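Local coordinates for putative uncharacterized protein lp_3323 (Lactobacillus plantarum, PDB 3DC7), which is of unknown function but belongs to the GDSL-like lipase/acylhydrolase family of SGNH hydrolases, so it is probably an esterase or a related hydrolase, at residues G114-L119 with A164-M169; L119-Q124 with A171-P176. All coordinates share one frame; numbering follows the deposited sequence.

In the fold
Both contacts join the same two neighbouring helices, 112-126 and 159-173, which lie on one side of the parallel five-stranded sheet in this SGNH-hydrolase fold. Their segments alternate along the chain: 114-119, 119-124, 164-169, then 171-176, with L119 common to both contacts and strand 132-136 falling between the two helices in sequence. The contact centres are about 8 Å apart. Contact 1 packs the first half of helix 112-126 on the middle of helix 159-173; contact 2 lies further on, where helix 159-173 finishes and the chain turns into edge strand 177-179. Contact 1 is apolar, whereas contact 2 adds a hydrogen bond and borders a second subunit.

Contact 1. Residues G114-L119 with A164-M169; sequences GALMML and AAIAQM
L116 reaches across from helix 112-126 and lies against one turn of helix 159-173, touching A165, I166 and M169. Its CG is anti to the carbonyl carbon (chi1 -71°), and the branch then carries CD1 forward as the tip of the contact. There L116 CD1 meets M169 CG at 3.8 Å on one side and I166 CG1 at 4.0 Å on the other. The side chains of L116 and I166 cross at about a right angle, with both methyls of the leucine near CG1 of the isoleucine. The small A165 lets the leucine approach the helix backbone, and L116 CD1 lies 3.8 Å from A165 O.

M169, built as selenomethionine like M117, provides the second half of the interface. Its chain folds at chi2 and again at chi3 (-60°), the last torsion turning the terminal methyl toward M117. M169 CE rests 3.6 Å from M117 CB, close to the start of the M117 side chain, and the two chains pass obliquely; their end methyls, M169 CE and M117 CE, are 4.0 Å apart. A flexible, unbranched residue suits this place because it can bend to follow the neighbouring helix surface.

The local axes approach to 10.1 Å and are inclined at 36°, with both helices running in broadly the same direction, as expected for neighbouring helices on one side of a parallel α/β sheet. Beneath them L116 also touches F134, and I166 touches S136, both on strand 132-136. Just beyond this patch, Q168 OE1 is hydrogen-bonded to Y113 OH. Between the two segments themselves no hydrogen bond is made: they are held by dispersion and hydrophobic burial, so fit depends on side-chain shape rather than on directional bonds.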
ATOM      1  N   GLY A 114      -8.098  20.025  -8.541  1.00 23.49           N
ATOM      2  CA  GLY A 114      -9.399  20.249  -9.152  1.00 23.02           C
ATOM      3  C   GLY A 114      -9.608  19.395 -10.381  1.00 23.00           C
ATOM      4  O   GLY A 114     -10.694  18.860 -10.590  1.00 22.91           O
ATOM      5  N   ALA A 115      -8.567  19.237 -11.192  1.00 23.71           N
ATOM      6  CA  ALA A 115      -8.698  18.455 -12.419  1.00 24.24           C
ATOM      7  C   ALA A 115      -8.848  16.944 -12.159  1.00 25.24           C
ATOM      8  O   ALA A 115      -9.657  16.294 -12.821  1.00 25.15           O
ATOM      9  CB  ALA A 115      -7.579  18.749 -13.369  1.00 23.71           C
ATOM     10  N   LEU A 116      -8.101  16.400 -11.193  1.00 26.15           N
ATOM     11  CA  LEU A 116      -8.343  15.035 -10.695  1.00 27.45           C
ATOM     12  C   LEU A 116      -9.791  14.806 -10.244  1.00 28.67           C
ATOM     13  O   LEU A 116     -10.399  13.800 -10.614  1.00 28.49           O
ATOM     14  CB  LEU A 116      -7.384  14.677  -9.551  1.00 27.43           C
ATOM     15  CG  LEU A 116      -5.916  14.462  -9.942  1.00 28.07           C
ATOM     16  CD1 LEU A 116      -5.008  14.488  -8.712  1.00 29.30           C
ATOM     17  CD2 LEU A 116      -5.755  13.158 -10.720  1.00 28.79           C
HETATM   18  N   MSE A 117     -10.349  15.739  -9.468  1.00 30.11           N
HETATM   19  CA  MSE A 117     -11.732  15.605  -8.993  1.00 32.25           C
HETATM   20  C   MSE A 117     -12.746  15.457 -10.135  1.00 31.82           C
HETATM   21  O   MSE A 117     -13.624  14.590 -10.104  1.00 31.21           O
HETATM   22  CB  MSE A 117     -12.134  16.780  -8.099  1.00 33.42           C
HETATM   23  CG  MSE A 117     -13.594  16.709  -7.679  1.00 40.00           C
HETATM   24 SE   MSE A 117     -14.120  18.121  -6.458  1.00 60.20          SE
HETATM   25  CE  MSE A 117     -13.056  17.624  -4.863  1.00 54.27           C
HETATM   26  N   MSE A 118     -12.621  16.310 -11.145  1.00 31.76           N
HETATM   27  CA  MSE A 118     -13.523  16.232 -12.266  1.00 32.45           C
HETATM   28  C   MSE A 118     -13.292  14.989 -13.106  1.00 30.58           C
HETATM   29  O   MSE A 118     -14.256  14.364 -13.543  1.00 30.21           O
HETATM   30  CB  MSE A 118     -13.455  17.491 -13.099  1.00 33.80           C
HETATM   31  CG  MSE A 118     -14.163  18.638 -12.419  1.00 41.99           C
HETATM   32 SE   MSE A 118     -13.623  20.259 -13.292  1.00 61.36          SE
HETATM   33  CE  MSE A 118     -14.975  20.215 -14.723  1.00 56.21           C
ATOM     34  N   LEU A 119     -12.029  14.626 -13.314  1.00 28.51           N
ATOM     35  CA  LEU A 119     -11.707  13.390 -14.026  1.00 27.08           C
ATOM     36  C   LEU A 119     -12.342  12.190 -13.319  1.00 26.01           C
ATOM     37  O   LEU A 119     -13.104  11.455 -13.924  1.00 25.32           O
ATOM     38  CB  LEU A 119     -10.196  13.187 -14.130  1.00 26.39           C
ATOM     39  CG  LEU A 119      -9.548  12.436 -15.315  1.00 27.36           C
ATOM     40  CD1 LEU A 119      -8.259  11.770 -14.866  1.00 26.30           C
ATOM     41  CD2 LEU A 119     -10.427  11.415 -15.986  1.00 25.64           C
ATOM     42  N   ALA A 164       1.442  12.609  -4.496  1.00 22.26           N
ATOM     43  CA  ALA A 164       0.582  12.573  -3.303  1.00 22.26           C
ATOM     44  C   ALA A 164      -0.858  13.027  -3.573  1.00 22.23           C
ATOM     45  O   ALA A 164      -1.808  12.465  -3.007  1.00 22.50           O
ATOM     46  CB  ALA A 164       1.191  13.392  -2.168  1.00 22.27           C
ATOM     47  N   ALA A 165      -1.017  14.028  -4.441  1.00 22.17           N
ATOM     48  CA  ALA A 165      -2.338  14.495  -4.880  1.00 21.58           C
ATOM     49  C   ALA A 165      -3.142  13.358  -5.536  1.00 21.40           C
ATOM     50  O   ALA A 165      -4.309  13.131  -5.195  1.00 21.25           O
ATOM     51  CB  ALA A 165      -2.198  15.702  -5.834  1.00 20.93           C
ATOM     52  N   ILE A 166      -2.516  12.648  -6.469  1.00 21.22           N
ATOM     53  CA  ILE A 166      -3.111  11.452  -7.085  1.00 21.44           C
ATOM     54  C   ILE A 166      -3.510  10.390  -6.042  1.00 22.01           C
ATOM     55  O   ILE A 166      -4.647   9.884  -6.055  1.00 21.44           O
ATOM     56  CB  ILE A 166      -2.177  10.858  -8.175  1.00 21.55           C
ATOM     57  CG1 ILE A 166      -2.041  11.847  -9.349  1.00 21.36           C
ATOM     58  CG2 ILE A 166      -2.722   9.541  -8.694  1.00 21.12           C
ATOM     59  CD1 ILE A 166      -0.847  11.595 -10.252  1.00 23.74           C
ATOM     60  N   ALA A 167      -2.594  10.064  -5.128  1.00 22.49           N
ATOM     61  CA  ALA A 167      -2.921   9.102  -4.066  1.00 22.99           C
ATOM     62  C   ALA A 167      -4.125   9.577  -3.242  1.00 23.56           C
ATOM     63  O   ALA A 167      -5.073   8.812  -3.052  1.00 23.57           O
ATOM     64  CB  ALA A 167      -1.732   8.825  -3.191  1.00 23.35           C
ATOM     65  N   GLN A 168      -4.117  10.836  -2.790  1.00 24.13           N
ATOM     66  CA  GLN A 168      -5.246  11.358  -1.994  1.00 25.31           C
ATOM     67  C   GLN A 168      -6.567  11.396  -2.756  1.00 25.17           C
ATOM     68  O   GLN A 168      -7.582  10.936  -2.235  1.00 25.50           O
ATOM     69  CB  GLN A 168      -4.960  12.747  -1.428  1.00 25.77           C
ATOM     70  CG  GLN A 168      -3.796  12.813  -0.430  1.00 30.04           C
ATOM     71  CD  GLN A 168      -3.212  14.229  -0.307  1.00 34.65           C
ATOM     72  OE1 GLN A 168      -3.879  15.223  -0.634  1.00 33.88           O
ATOM     73  NE2 GLN A 168      -1.961  14.321   0.177  1.00 34.55           N
HETATM   74  N   MSE A 169      -6.562  11.949  -3.958  1.00 24.83           N
HETATM   75  CA  MSE A 169      -7.784  12.071  -4.767  1.00 25.22           C
HETATM   76  C   MSE A 169      -8.338  10.725  -5.220  1.00 24.53           C
HETATM   77  O   MSE A 169      -9.540  10.529  -5.172  1.00 24.87           O
HETATM   78  CB  MSE A 169      -7.581  12.968  -5.992  1.00 25.84           C
HETATM   79  CG  MSE A 169      -7.348  14.425  -5.668  1.00 29.53           C
HETATM   80 SE   MSE A 169      -8.778  15.137  -4.550  1.00 42.28          SE
HETATM   81  CE  MSE A 169     -10.315  14.854  -5.700  1.00 36.81           C
TER

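Contact 2. Residues L119-Q124 with A171-P176; sequences LLTGLQ and ADYGVP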
ATOM      1  N   LEU A 119     -12.029  14.626 -13.314  1.00 28.51           N
ATOM      2  CA  LEU A 119     -11.707  13.390 -14.026  1.00 27.08           C
ATOM      3  C   LEU A 119     -12.342  12.190 -13.319  1.00 26.01           C
ATOM      4  O   LEU A 119     -13.104  11.455 -13.924  1.00 25.32           O
ATOM      5  CB  LEU A 119     -10.196  13.187 -14.130  1.00 26.39           C
ATOM      6  CG  LEU A 119      -9.548  12.436 -15.315  1.00 27.36           C
ATOM      7  CD1 LEU A 119      -8.259  11.770 -14.866  1.00 26.30           C
ATOM      8  CD2 LEU A 119     -10.427  11.415 -15.986  1.00 25.64           C
ATOM      9  N   LEU A 120     -12.028  12.023 -12.038  1.00 25.54           N
ATOM     10  CA  LEU A 120     -12.546  10.927 -11.222  1.00 25.55           C
ATOM     11  C   LEU A 120     -14.075  10.885 -11.108  1.00 25.84           C
ATOM     12  O   LEU A 120     -14.651   9.803 -11.115  1.00 26.16           O
ATOM     13  CB  LEU A 120     -11.923  10.967  -9.819  1.00 25.28           C
ATOM     14  CG  LEU A 120     -10.436  10.616  -9.797  1.00 25.04           C
ATOM     15  CD1 LEU A 120      -9.784  11.045  -8.489  1.00 25.38           C
ATOM     16  CD2 LEU A 120     -10.239   9.132 -10.077  1.00 24.18           C
ATOM     17  N   THR A 121     -14.718  12.046 -10.983  1.00 25.38           N
ATOM     18  CA  THR A 121     -16.184  12.114 -10.966  1.00 26.40           C
ATOM     19  C   THR A 121     -16.760  11.701 -12.329  1.00 26.15           C
ATOM     20  O   THR A 121     -17.674  10.893 -12.403  1.00 26.51           O
ATOM     21  CB  THR A 121     -16.685  13.520 -10.584  1.00 26.48           C
ATOM     22  OG1 THR A 121     -16.115  13.885  -9.322  1.00 26.55           O
ATOM     23  CG2 THR A 121     -18.219  13.548 -10.479  1.00 27.08           C
ATOM     24  N   GLY A 122     -16.188  12.232 -13.404  1.00 26.19           N
ATOM     25  CA  GLY A 122     -16.569  11.836 -14.754  1.00 25.67           C
ATOM     26  C   GLY A 122     -16.543  10.337 -14.976  1.00 25.32           C
ATOM     27  O   GLY A 122     -17.502   9.760 -15.511  1.00 25.24           O
ATOM     28  N   LEU A 123     -15.450   9.700 -14.557  1.00 25.02           N
ATOM     29  CA  LEU A 123     -15.254   8.270 -14.790  1.00 24.92           C
ATOM     30  C   LEU A 123     -16.246   7.404 -14.019  1.00 25.50           C
ATOM     31  O   LEU A 123     -16.747   6.406 -14.548  1.00 25.71           O
ATOM     32  CB  LEU A 123     -13.826   7.860 -14.435  1.00 24.42           C
ATOM     33  CG  LEU A 123     -12.688   8.372 -15.321  1.00 24.06           C
ATOM     34  CD1 LEU A 123     -11.338   8.171 -14.653  1.00 21.79           C
ATOM     35  CD2 LEU A 123     -12.716   7.712 -16.684  1.00 22.87           C
ATOM     36  N   GLN A 124     -16.509   7.783 -12.769  1.00 26.09           N
ATOM     37  CA  GLN A 124     -17.347   6.997 -11.870  1.00 27.20           C
ATOM     38  C   GLN A 124     -18.821   7.182 -12.201  1.00 28.08           C
ATOM     39  O   GLN A 124     -19.622   6.277 -11.987  1.00 28.33           O
ATOM     40  CB  GLN A 124     -17.100   7.372 -10.402  1.00 27.23           C
ATOM     41  CG  GLN A 124     -15.722   7.026  -9.841  1.00 27.69           C
ATOM     42  CD  GLN A 124     -15.427   5.527  -9.832  1.00 29.41           C
ATOM     43  OE1 GLN A 124     -15.485   4.871 -10.870  1.00 29.73           O
ATOM     44  NE2 GLN A 124     -15.092   4.986  -8.659  1.00 27.33           N
ATOM     45  N   ALA A 171      -8.149   7.919  -3.731  1.00 25.10           N
ATOM     46  CA  ALA A 171      -8.700   7.333  -2.519  1.00 25.84           C
ATOM     47  C   ALA A 171     -10.150   7.720  -2.296  1.00 26.68           C
ATOM     48  O   ALA A 171     -10.980   6.864  -1.993  1.00 26.73           O
ATOM     49  CB  ALA A 171      -7.859   7.708  -1.312  1.00 25.89           C
ATOM     50  N   ASP A 172     -10.454   9.004  -2.464  1.00 27.37           N
ATOM     51  CA  ASP A 172     -11.810   9.519  -2.272  1.00 28.26           C
ATOM     52  C   ASP A 172     -12.865   8.977  -3.251  1.00 27.95           C
ATOM     53  O   ASP A 172     -14.066   9.102  -3.011  1.00 28.15           O
ATOM     54  CB  ASP A 172     -11.795  11.039  -2.335  1.00 28.70           C
ATOM     55  CG  ASP A 172     -11.176  11.662  -1.110  1.00 30.82           C
ATOM     56  OD1 ASP A 172     -11.132  11.020  -0.033  1.00 32.96           O
ATOM     57  OD2 ASP A 172     -10.731  12.819  -1.230  1.00 34.25           O
ATOM     58  N   TYR A 173     -12.419   8.366  -4.338  1.00 27.44           N
ATOM     59  CA  TYR A 173     -13.337   7.837  -5.331  1.00 27.15           C
ATOM     60  C   TYR A 173     -13.260   6.332  -5.414  1.00 26.61           C
ATOM     61  O   TYR A 173     -13.969   5.713  -6.200  1.00 26.86           O
ATOM     62  CB  TYR A 173     -13.072   8.493  -6.689  1.00 27.79           C
ATOM     63  CG  TYR A 173     -13.503   9.932  -6.699  1.00 28.17           C
ATOM     64  CD1 TYR A 173     -12.675  10.940  -6.168  1.00 29.50           C
ATOM     65  CD2 TYR A 173     -14.751  10.291  -7.189  1.00 28.61           C
ATOM     66  CE1 TYR A 173     -13.078  12.273  -6.148  1.00 29.02           C
ATOM     67  CE2 TYR A 173     -15.161  11.615  -7.179  1.00 30.33           C
ATOM     68  CZ  TYR A 173     -14.322  12.596  -6.657  1.00 30.39           C
ATOM     69  OH  TYR A 173     -14.744  13.898  -6.657  1.00 31.88           O
ATOM     70  N   GLY A 174     -12.400   5.753  -4.579  1.00 26.00           N
ATOM     71  CA  GLY A 174     -12.231   4.309  -4.498  1.00 25.07           C
ATOM     72  C   GLY A 174     -11.426   3.706  -5.627  1.00 24.66           C
ATOM     73  O   GLY A 174     -11.430   2.488  -5.809  1.00 24.73           O
ATOM     74  N   VAL A 175     -10.720   4.553  -6.373  1.00 23.74           N
ATOM     75  CA  VAL A 175      -9.984   4.107  -7.546  1.00 23.55           C
ATOM     76  C   VAL A 175      -8.579   3.632  -7.187  1.00 23.28           C
ATOM     77  O   VAL A 175      -7.772   4.426  -6.727  1.00 22.84           O
ATOM     78  CB  VAL A 175      -9.876   5.234  -8.624  1.00 23.61           C
ATOM     79  CG1 VAL A 175      -9.021   4.758  -9.805  1.00 22.98           C
ATOM     80  CG2 VAL A 175     -11.248   5.645  -9.084  1.00 22.74           C
ATOM     81  N   PRO A 176      -8.273   2.343  -7.437  1.00 23.41           N
ATOM     82  CA  PRO A 176      -6.926   1.839  -7.151  1.00 23.34           C
ATOM     83  C   PRO A 176      -5.830   2.686  -7.802  1.00 23.10           C
ATOM     84  O   PRO A 176      -6.025   3.267  -8.881  1.00 23.38           O
ATOM     85  CB  PRO A 176      -6.945   0.429  -7.740  1.00 23.63           C
ATOM     86  CG  PRO A 176      -8.397   0.021  -7.657  1.00 23.96           C
ATOM     87  CD  PRO A 176      -9.141   1.296  -8.002  1.00 23.15           C
TER
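L120 lies over one face of the Y173 ring, its CB 3.7 Å from the ring centroid and 15° off the normal, a CH-pi contact. Further out, L120 CD1 is 3.7 Å from Y173 CD1, while the other methyl turns to V175: L120 CD2 and V175 CG2 are 3.8 Å apart. V175 CG2, anti to the carbonyl carbon and beside the backbone N, is the methyl that makes this contact. Both aliphatic residues also touch F134 on strand 132-136, so they suit the buried layer between helix and sheet.

Y173 belongs to the last turn of helix 159-173, which closes in a Schellman motif at G174; glycine readily adopts the positive phi needed there. The chain then passes through V175 into edge strand 177-179, completing the β-α-β crossover from strand 132-136. Near this turn, Q124 NE2 donates a hydrogen bond of 2.8 Å to Y173 O, bent at the proton (138°) and with the donor tilted somewhat from the carbonyl plane. The fold in the glutamine chain at chi2 (-63°) brings CD round toward this carbonyl. At its other end Q124 OE1 accepts from K132 NZ, so both ends of the amide are engaged, which should fix its rotation.

At the hydroxyl end of the ring, Y173 OH comes within 3.0 Å of T121 OG1, which is itself hydrogen-bonded to M117 O one turn earlier. Replacing Y173 with an alanine would remove the whole ring and would probably open a gap beside L120 and T121, though the backbone carbonyl serving Q124 would remain. A second subunit borders this region: its Y181 OH is hydrogen-bonded to D172 OD1, and its I190 packs on T121.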